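Local coordinates for carbohydrate-binding protein (Flavonifractor plautii, PDB 6N1B), which probably removes the acetyl group from the N-acetylgalactosamine of blood group A antigens, a step in converting A to O type blood, at residues Y129-W138 and V150-W161. Sequence-based numbering, arbitrary orientation.
Sequences YDAMMAYWNW and VRLRISYDGVHW
The guanidinium of Arg151 lies flat on the indole of Trp138, centres 3.7 Å apart and planes at 5°, a cation-pi stack. Their strands, 131-140 and 148-155, form an antiparallel beta hairpin, the middle pair of a four-stranded sheet that resembles one blade of a beta-propeller. Water 1 lies in plane at the edges of the Arg151 guanidinium and the Trp136 indole and accepts from Arg151 NH1 and Trp136 NE1. Over one face of that indole sits Arg151 CB, 3.5 Å from Trp136 CZ2. Trp136 has CG between its backbone N and carbonyl carbon (chi1 71°), which lays the ring across the neighbouring strand and brings CH2 to 3.7 Å from Arg153 CG. Arginine suits both positions: Arg151 lays CB on the indole face, Arg153 runs its methylenes past the CH2 corner, and each head takes a carboxylate, Glu149 and Glu108 respectively. In its guanidinium plane, Arg153 NH1 also donates to Trp161 O (2.9 Å), tying strand to following turn. Ala134, small enough to let the Trp161 ring come close, puts CB 4.0 Å from CZ3; that ring also meets Met132 CB and carries Ser155 CB over the centre of one face. On the opposite side of the sheet, Leu152 CD1 stands over the Tyr135 ring, 3.9 Å from its centroid, a CH-pi contact; the phenol reaches Gly246 O. Six backbone hydrogen bonds join the strands, among them Ala134 N to Arg153 O at 2.8 Å.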
ATOM      1  N   TYR A 129     -16.929  11.392   8.277  1.00 11.46           N
ATOM      2  CA  TYR A 129     -16.198  12.241   9.150  1.00 11.45           C
ATOM      3  C   TYR A 129     -15.389  13.295   8.361  1.00 10.18           C
ATOM      4  O   TYR A 129     -14.687  14.144   9.008  1.00 12.59           O
ATOM      5  CB  TYR A 129     -15.240  11.413  10.049  1.00 12.21           C
ATOM      6  CG  TYR A 129     -15.977  10.671  11.115  1.00 11.77           C
ATOM      7  CD1 TYR A 129     -16.758   9.490  10.814  1.00 12.56           C
ATOM      8  CD2 TYR A 129     -15.894  11.043  12.420  1.00 12.04           C
ATOM      9  CE1 TYR A 129     -17.375   8.764  11.810  1.00 11.61           C
ATOM     10  CE2 TYR A 129     -16.575  10.326  13.462  1.00 11.88           C
ATOM     11  CZ  TYR A 129     -17.274   9.187  13.145  1.00 10.68           C
ATOM     12  OH  TYR A 129     -17.925   8.465  14.136  1.00 12.46           O
ATOM     13  N   ASP A 130     -15.380  13.230   7.024  1.00 10.53           N
ATOM     14  CA  ASP A 130     -14.584  14.016   6.118  1.00 10.72           C
ATOM     15  C   ASP A 130     -13.088  14.030   6.594  1.00 11.70           C
ATOM     16  O   ASP A 130     -12.486  15.092   6.823  1.00 10.95           O
ATOM     17  CB  ASP A 130     -15.150  15.407   6.022  1.00 11.80           C
ATOM     18  CG  ASP A 130     -14.487  16.242   4.950  1.00 14.18           C
ATOM     19  OD1 ASP A 130     -14.040  15.738   3.912  1.00 13.50           O
ATOM     20  OD2 ASP A 130     -14.577  17.534   5.114  1.00 16.39           O
ATOM     21  N   ALA A 131     -12.562  12.848   6.779  1.00 10.78           N
ATOM     22  CA  ALA A 131     -11.247  12.650   7.442  1.00 11.34           C
ATOM     23  C   ALA A 131     -10.523  11.498   6.764  1.00  9.83           C
ATOM     24  O   ALA A 131     -11.192  10.578   6.260  1.00 11.09           O
ATOM     25  CB  ALA A 131     -11.395  12.333   8.921  1.00 10.27           C
ATOM     26  N   MET A 132      -9.210  11.549   6.713  1.00  9.00           N
ATOM     27  CA  MET A 132      -8.375  10.420   6.310  1.00  9.26           C
ATOM     28  C   MET A 132      -7.978   9.587   7.510  1.00  8.29           C
ATOM     29  O   MET A 132      -7.678  10.069   8.593  1.00  9.09           O
ATOM     30  CB  MET A 132      -7.078  10.936   5.614  1.00  9.17           C
ATOM     31  CG  MET A 132      -7.326  11.672   4.263  1.00 10.15           C
ATOM     32  SD  MET A 132      -7.888  10.587   2.979  1.00 10.68           S
ATOM     33  CE  MET A 132      -8.078  11.840   1.703  1.00 11.97           C
ATOM     34  N   MET A 133      -7.942   8.249   7.218  1.00  8.31           N
ATOM     35  CA  MET A 133      -7.557   7.240   8.217  1.00  8.71           C
ATOM     36  C   MET A 133      -6.316   6.492   7.652  1.00  8.52           C
ATOM     37  O   MET A 133      -6.464   5.815   6.661  1.00  9.12           O
ATOM     38  CB  MET A 133      -8.709   6.267   8.427  1.00  9.52           C
ATOM     39  CG  MET A 133     -10.029   6.908   8.845  1.00  9.05           C
ATOM     40  SD  MET A 133     -11.402   5.746   9.001  1.00 10.02           S
ATOM     41  CE  MET A 133     -11.015   4.945  10.557  1.00 10.08           C
ATOM     42  N   ALA A 134      -5.152   6.765   8.275  1.00  7.97           N
ATOM     43  CA  ALA A 134      -3.928   6.196   7.780  1.00  9.42           C
ATOM     44  C   ALA A 134      -3.490   5.025   8.744  1.00  8.24           C
ATOM     45  O   ALA A 134      -3.223   5.272   9.941  1.00  9.04           O
ATOM     46  CB  ALA A 134      -2.814   7.254   7.757  1.00 10.40           C
ATOM     47  N   TYR A 135      -3.469   3.820   8.187  1.00  8.02           N
ATOM     48  CA  TYR A 135      -3.082   2.608   8.918  1.00  7.90           C
ATOM     49  C   TYR A 135      -1.656   2.230   8.575  1.00  8.42           C
ATOM     50  O   TYR A 135      -1.183   2.501   7.454  1.00  9.29           O
ATOM     51  CB  TYR A 135      -4.005   1.462   8.486  1.00  7.85           C
ATOM     52  CG  TYR A 135      -5.471   1.654   8.860  1.00  8.34           C
ATOM     53  CD1 TYR A 135      -6.348   2.307   8.008  1.00  8.90           C
ATOM     54  CD2 TYR A 135      -6.001   1.103  10.009  1.00  8.25           C
ATOM     55  CE1 TYR A 135      -7.673   2.438   8.347  1.00  8.20           C
ATOM     56  CE2 TYR A 135      -7.333   1.216  10.362  1.00  8.84           C
ATOM     57  CZ  TYR A 135      -8.182   1.852   9.468  1.00  8.12           C
ATOM     58  OH  TYR A 135      -9.519   1.994   9.756  1.00  9.50           O
ATOM     59  N   TRP A 136      -0.996   1.522   9.467  1.00  8.50           N
ATOM     60  CA  TRP A 136       0.309   0.897   9.133  1.00  8.06           C
ATOM     61  C   TRP A 136       0.531  -0.262  10.109  1.00  8.42           C
ATOM     62  O   TRP A 136      -0.240  -0.484  11.035  1.00  9.28           O
ATOM     63  CB  TRP A 136       1.468   1.895   9.163  1.00  7.40           C
ATOM     64  CG  TRP A 136       1.839   2.359  10.534  1.00  8.55           C
ATOM     65  CD1 TRP A 136       2.844   1.843  11.332  1.00  9.75           C
ATOM     66  CD2 TRP A 136       1.240   3.401  11.299  1.00  7.91           C
ATOM     67  NE1 TRP A 136       2.882   2.457  12.558  1.00  9.46           N
ATOM     68  CE2 TRP A 136       1.923   3.449  12.538  1.00  9.02           C
ATOM     69  CE3 TRP A 136       0.185   4.281  11.101  1.00  9.08           C
ATOM     70  CZ2 TRP A 136       1.568   4.300  13.533  1.00 10.61           C
ATOM     71  CZ3 TRP A 136      -0.142   5.172  12.118  1.00 10.48           C
ATOM     72  CH2 TRP A 136       0.543   5.202  13.310  1.00 11.28           C
ATOM     73  N   ASN A 137       1.626  -0.988   9.860  1.00  7.71           N
ATOM     74  CA  ASN A 137       2.032  -2.136  10.683  1.00  8.90           C
ATOM     75  C   ASN A 137       3.271  -1.800  11.451  1.00  8.18           C
ATOM     76  O   ASN A 137       4.236  -1.298  10.850  1.00  9.59           O
ATOM     77  CB  ASN A 137       2.203  -3.341   9.771  1.00 10.01           C
ATOM     78  CG  ASN A 137       2.468  -4.593  10.515  1.00  9.84           C
ATOM     79  OD1 ASN A 137       3.533  -4.674  11.172  1.00 11.44           O
ATOM     80  ND2 ASN A 137       1.589  -5.608  10.428  1.00 10.22           N
ATOM     81  N   TRP A 138       3.273  -2.023  12.719  1.00  8.56           N
ATOM     82  CA  TRP A 138       4.389  -1.872  13.591  1.00  9.26           C
ATOM     83  C   TRP A 138       4.823  -3.239  14.118  1.00  9.51           C
ATOM     84  O   TRP A 138       3.949  -3.996  14.606  1.00 10.33           O
ATOM     85  CB  TRP A 138       4.096  -0.971  14.816  1.00  8.92           C
ATOM     86  CG  TRP A 138       5.074  -0.957  15.941  1.00 10.26           C
ATOM     87  CD1 TRP A 138       6.204  -0.131  16.012  1.00 10.55           C
ATOM     88  CD2 TRP A 138       5.062  -1.757  17.128  1.00 11.01           C
ATOM     89  NE1 TRP A 138       6.841  -0.364  17.209  1.00 11.95           N
ATOM     90  CE2 TRP A 138       6.157  -1.337  17.918  1.00 11.91           C
ATOM     91  CE3 TRP A 138       4.178  -2.684  17.648  1.00 10.98           C
ATOM     92  CZ2 TRP A 138       6.370  -1.814  19.179  1.00 12.54           C
ATOM     93  CZ3 TRP A 138       4.412  -3.237  18.908  1.00 12.72           C
ATOM     94  CH2 TRP A 138       5.520  -2.823  19.659  1.00 14.46           C
ATOM     95  N   VAL A 150      -1.383  -3.413  14.088  1.00  8.76           N
ATOM     96  CA  VAL A 150      -1.876  -2.433  13.091  1.00  8.81           C
ATOM     97  C   VAL A 150      -2.261  -1.190  13.826  1.00  8.04           C
ATOM     98  O   VAL A 150      -3.068  -1.285  14.769  1.00  9.36           O
ATOM     99  CB  VAL A 150      -3.021  -3.017  12.205  1.00  9.45           C
ATOM    100  CG1 VAL A 150      -3.554  -1.933  11.299  1.00 10.35           C
ATOM    101  CG2 VAL A 150      -2.550  -4.230  11.432  1.00 11.47           C
ATOM    102  N   ARG A 151      -1.646  -0.070  13.486  1.00  8.33           N
ATOM    103  CA  ARG A 151      -1.859   1.244  14.129  1.00  8.76           C
ATOM    104  C   ARG A 151      -2.507   2.194  13.131  1.00  7.72           C
ATOM    105  O   ARG A 151      -2.550   1.953  11.934  1.00  8.71           O
ATOM    106  CB  ARG A 151      -0.534   1.750  14.624  1.00  8.52           C
ATOM    107  CG  ARG A 151       0.060   0.890  15.724  1.00  9.62           C
ATOM    108  CD  ARG A 151       1.450   1.333  16.219  1.00  9.43           C
ATOM    109  NE  ARG A 151       1.830   0.539  17.359  1.00  9.85           N
ATOM    110  CZ  ARG A 151       2.881   0.793  18.165  1.00  9.60           C
ATOM    111  NH1 ARG A 151       3.804   1.648  17.773  1.00 10.76           N
ATOM    112  NH2 ARG A 151       2.923   0.223  19.358  1.00 11.76           N
ATOM    113  N   LEU A 152      -3.022   3.282  13.694  1.00  8.90           N
ATOM    114  CA  LEU A 152      -3.905   4.214  12.971  1.00  8.70           C
ATOM    115  C   LEU A 152      -3.684   5.637  13.457  1.00  8.27           C
ATOM    116  O   LEU A 152      -3.643   5.894  14.703  1.00  9.45           O
ATOM    117  CB  LEU A 152      -5.332   3.809  13.217  1.00  8.85           C
ATOM    118  CG  LEU A 152      -6.458   4.746  12.804  1.00  9.34           C
ATOM    119  CD1 LEU A 152      -6.491   5.001  11.293  1.00  9.53           C
ATOM    120  CD2 LEU A 152      -7.799   4.214  13.276  1.00 10.95           C
ATOM    121  N   ARG A 153      -3.523   6.531  12.486  1.00  8.41           N
ATOM    122  CA  ARG A 153      -3.586   7.996  12.772  1.00  9.39           C
ATOM    123  C   ARG A 153      -4.605   8.569  11.794  1.00  8.41           C
ATOM    124  O   ARG A 153      -4.656   8.209  10.627  1.00  9.13           O
ATOM    125  CB  ARG A 153      -2.215   8.673  12.526  1.00  9.38           C
ATOM    126  CG  ARG A 153      -1.213   8.421  13.679  1.00 10.18           C
ATOM    127  CD  ARG A 153       0.175   8.988  13.352  1.00  9.95           C
ATOM    128  NE  ARG A 153       1.112   8.775  14.452  1.00 10.81           N
ATOM    129  CZ  ARG A 153       1.417   9.645  15.418  1.00 10.37           C
ATOM    130  NH1 ARG A 153       0.890  10.850  15.448  1.00 11.70           N
ATOM    131  NH2 ARG A 153       2.296   9.288  16.370  1.00 11.39           N
ATOM    132  N   ILE A 154      -5.400   9.543  12.310  1.00  9.02           N
ATOM    133  CA  ILE A 154      -6.480  10.177  11.537  1.00  8.93           C
ATOM    134  C   ILE A 154      -6.154  11.667  11.362  1.00  8.82           C
ATOM    135  O   ILE A 154      -5.490  12.290  12.244  1.00  9.10           O
ATOM    136  CB  ILE A 154      -7.802  10.001  12.324  1.00  9.59           C
ATOM    137  CG1 ILE A 154      -8.200   8.526  12.365  1.00  9.29           C
ATOM    138  CG2 ILE A 154      -8.954  10.871  11.797  1.00 11.49           C
ATOM    139  CD1 ILE A 154      -9.241   8.146  13.387  1.00  9.28           C
ATOM    140  N   SER A 155      -6.604  12.232  10.220  1.00  8.68           N
ATOM    141  CA  SER A 155      -6.418  13.660  10.033  1.00  8.68           C
ATOM    142  C   SER A 155      -7.694  14.275   9.460  1.00  8.40           C
ATOM    143  O   SER A 155      -8.329  13.692   8.551  1.00  9.77           O
ATOM    144  CB  SER A 155      -5.264  13.925   9.050  1.00 10.13           C
ATOM    145  OG  SER A 155      -4.994  15.323   8.855  1.00 10.15           O
ATOM    146  N   TYR A 156      -8.001  15.483   9.970  1.00  9.83           N
ATOM    147  CA  TYR A 156      -9.004  16.344   9.431  1.00 10.29           C
ATOM    148  C   TYR A 156      -8.498  17.392   8.408  1.00  9.99           C
ATOM    149  O   TYR A 156      -9.289  17.821   7.524  1.00 11.03           O
ATOM    150  CB  TYR A 156      -9.782  17.039  10.523  1.00  9.88           C
ATOM    151  CG  TYR A 156     -10.486  16.172  11.503  1.00  9.48           C
ATOM    152  CD1 TYR A 156     -11.661  15.479  11.097  1.00  9.18           C
ATOM    153  CD2 TYR A 156     -10.107  15.999  12.794  1.00 10.74           C
ATOM    154  CE1 TYR A 156     -12.404  14.748  12.031  1.00  9.76           C
ATOM    155  CE2 TYR A 156     -10.844  15.267  13.753  1.00 10.76           C
ATOM    156  CZ  TYR A 156     -12.019  14.647  13.350  1.00 10.12           C
ATOM    157  OH  TYR A 156     -12.776  13.937  14.244  1.00 11.35           O
ATOM    158  N   ASP A 157      -7.277  17.849   8.647  1.00 10.54           N
ATOM    159  CA  ASP A 157      -6.740  19.001   7.931  1.00 10.80           C
ATOM    160  C   ASP A 157      -5.616  18.677   6.989  1.00 10.95           C
ATOM    161  O   ASP A 157      -5.161  19.545   6.255  1.00 12.78           O
ATOM    162  CB  ASP A 157      -6.283  20.135   8.922  1.00 12.15           C
ATOM    163  CG  ASP A 157      -5.108  19.746   9.782  1.00 12.60           C
ATOM    164  OD1 ASP A 157      -4.553  18.645   9.649  1.00 12.54           O
ATOM    165  OD2 ASP A 157      -4.763  20.592  10.652  1.00 16.15           O
ATOM    166  N   GLY A 158      -5.184  17.424   6.937  1.00 11.16           N
ATOM    167  CA  GLY A 158      -4.110  16.959   6.029  1.00 12.07           C
ATOM    168  C   GLY A 158      -2.701  17.206   6.539  1.00 12.40           C
ATOM    169  O   GLY A 158      -1.714  16.731   5.967  1.00 11.89           O
ATOM    170  N   VAL A 159      -2.622  17.988   7.637  1.00 11.74           N
ATOM    171  CA  VAL A 159      -1.368  18.438   8.208  1.00 12.35           C
ATOM    172  C   VAL A 159      -0.998  17.724   9.511  1.00 13.30           C
ATOM    173  O   VAL A 159       0.148  17.322   9.774  1.00 13.91           O
ATOM    174  CB  VAL A 159      -1.412  20.033   8.417  1.00 15.21           C
ATOM    175  CG1 VAL A 159      -0.203  20.529   9.151  1.00 18.11           C
ATOM    176  CG2 VAL A 159      -1.620  20.726   7.114  1.00 17.90           C
ATOM    177  N   HIS A 160      -2.019  17.581  10.402  1.00 10.72           N
ATOM    178  CA  HIS A 160      -1.862  16.951  11.687  1.00 11.80           C
ATOM    179  C   HIS A 160      -2.562  15.573  11.685  1.00  9.55           C
ATOM    180  O   HIS A 160      -3.746  15.517  11.334  1.00 10.59           O
ATOM    181  CB  HIS A 160      -2.481  17.864  12.761  1.00 13.10           C
ATOM    182  CG  HIS A 160      -1.879  19.205  12.757  1.00 15.92           C
ATOM    183  ND1 HIS A 160      -2.535  20.261  12.165  1.00 16.60           N
ATOM    184  CD2 HIS A 160      -0.742  19.649  13.251  1.00 19.07           C
ATOM    185  CE1 HIS A 160      -1.800  21.359  12.320  1.00 20.70           C
ATOM    186  NE2 HIS A 160      -0.660  21.005  12.912  1.00 19.83           N
ATOM    187  N   TRP A 161      -1.786  14.541  12.059  1.00 10.24           N
ATOM    188  CA  TRP A 161      -2.249  13.177  11.956  1.00 10.26           C
ATOM    189  C   TRP A 161      -2.092  12.494  13.323  1.00 10.67           C
ATOM    190  O   TRP A 161      -0.966  12.420  13.842  1.00 11.96           O
ATOM    191  CB  TRP A 161      -1.311  12.424  10.935  1.00  9.99           C
ATOM    192  CG  TRP A 161      -1.496  13.002   9.548  1.00 10.18           C
ATOM    193  CD1 TRP A 161      -0.951  14.172   9.031  1.00 10.22           C
ATOM    194  CD2 TRP A 161      -2.263  12.410   8.487  1.00 10.19           C
ATOM    195  NE1 TRP A 161      -1.411  14.348   7.747  1.00 10.15           N
ATOM    196  CE2 TRP A 161      -2.226  13.296   7.353  1.00  9.97           C
ATOM    197  CE3 TRP A 161      -3.083  11.262   8.368  1.00  9.85           C
ATOM    198  CZ2 TRP A 161      -2.977  13.085   6.192  1.00 10.89           C
ATOM    199  CZ3 TRP A 161      -3.766  11.051   7.224  1.00 10.19           C
ATOM    200  CH2 TRP A 161      -3.727  11.965   6.107  1.00 11.15           C
TER
HETATM  201  O   HOH W   1       4.372   2.679  15.140  1.00 10.38           O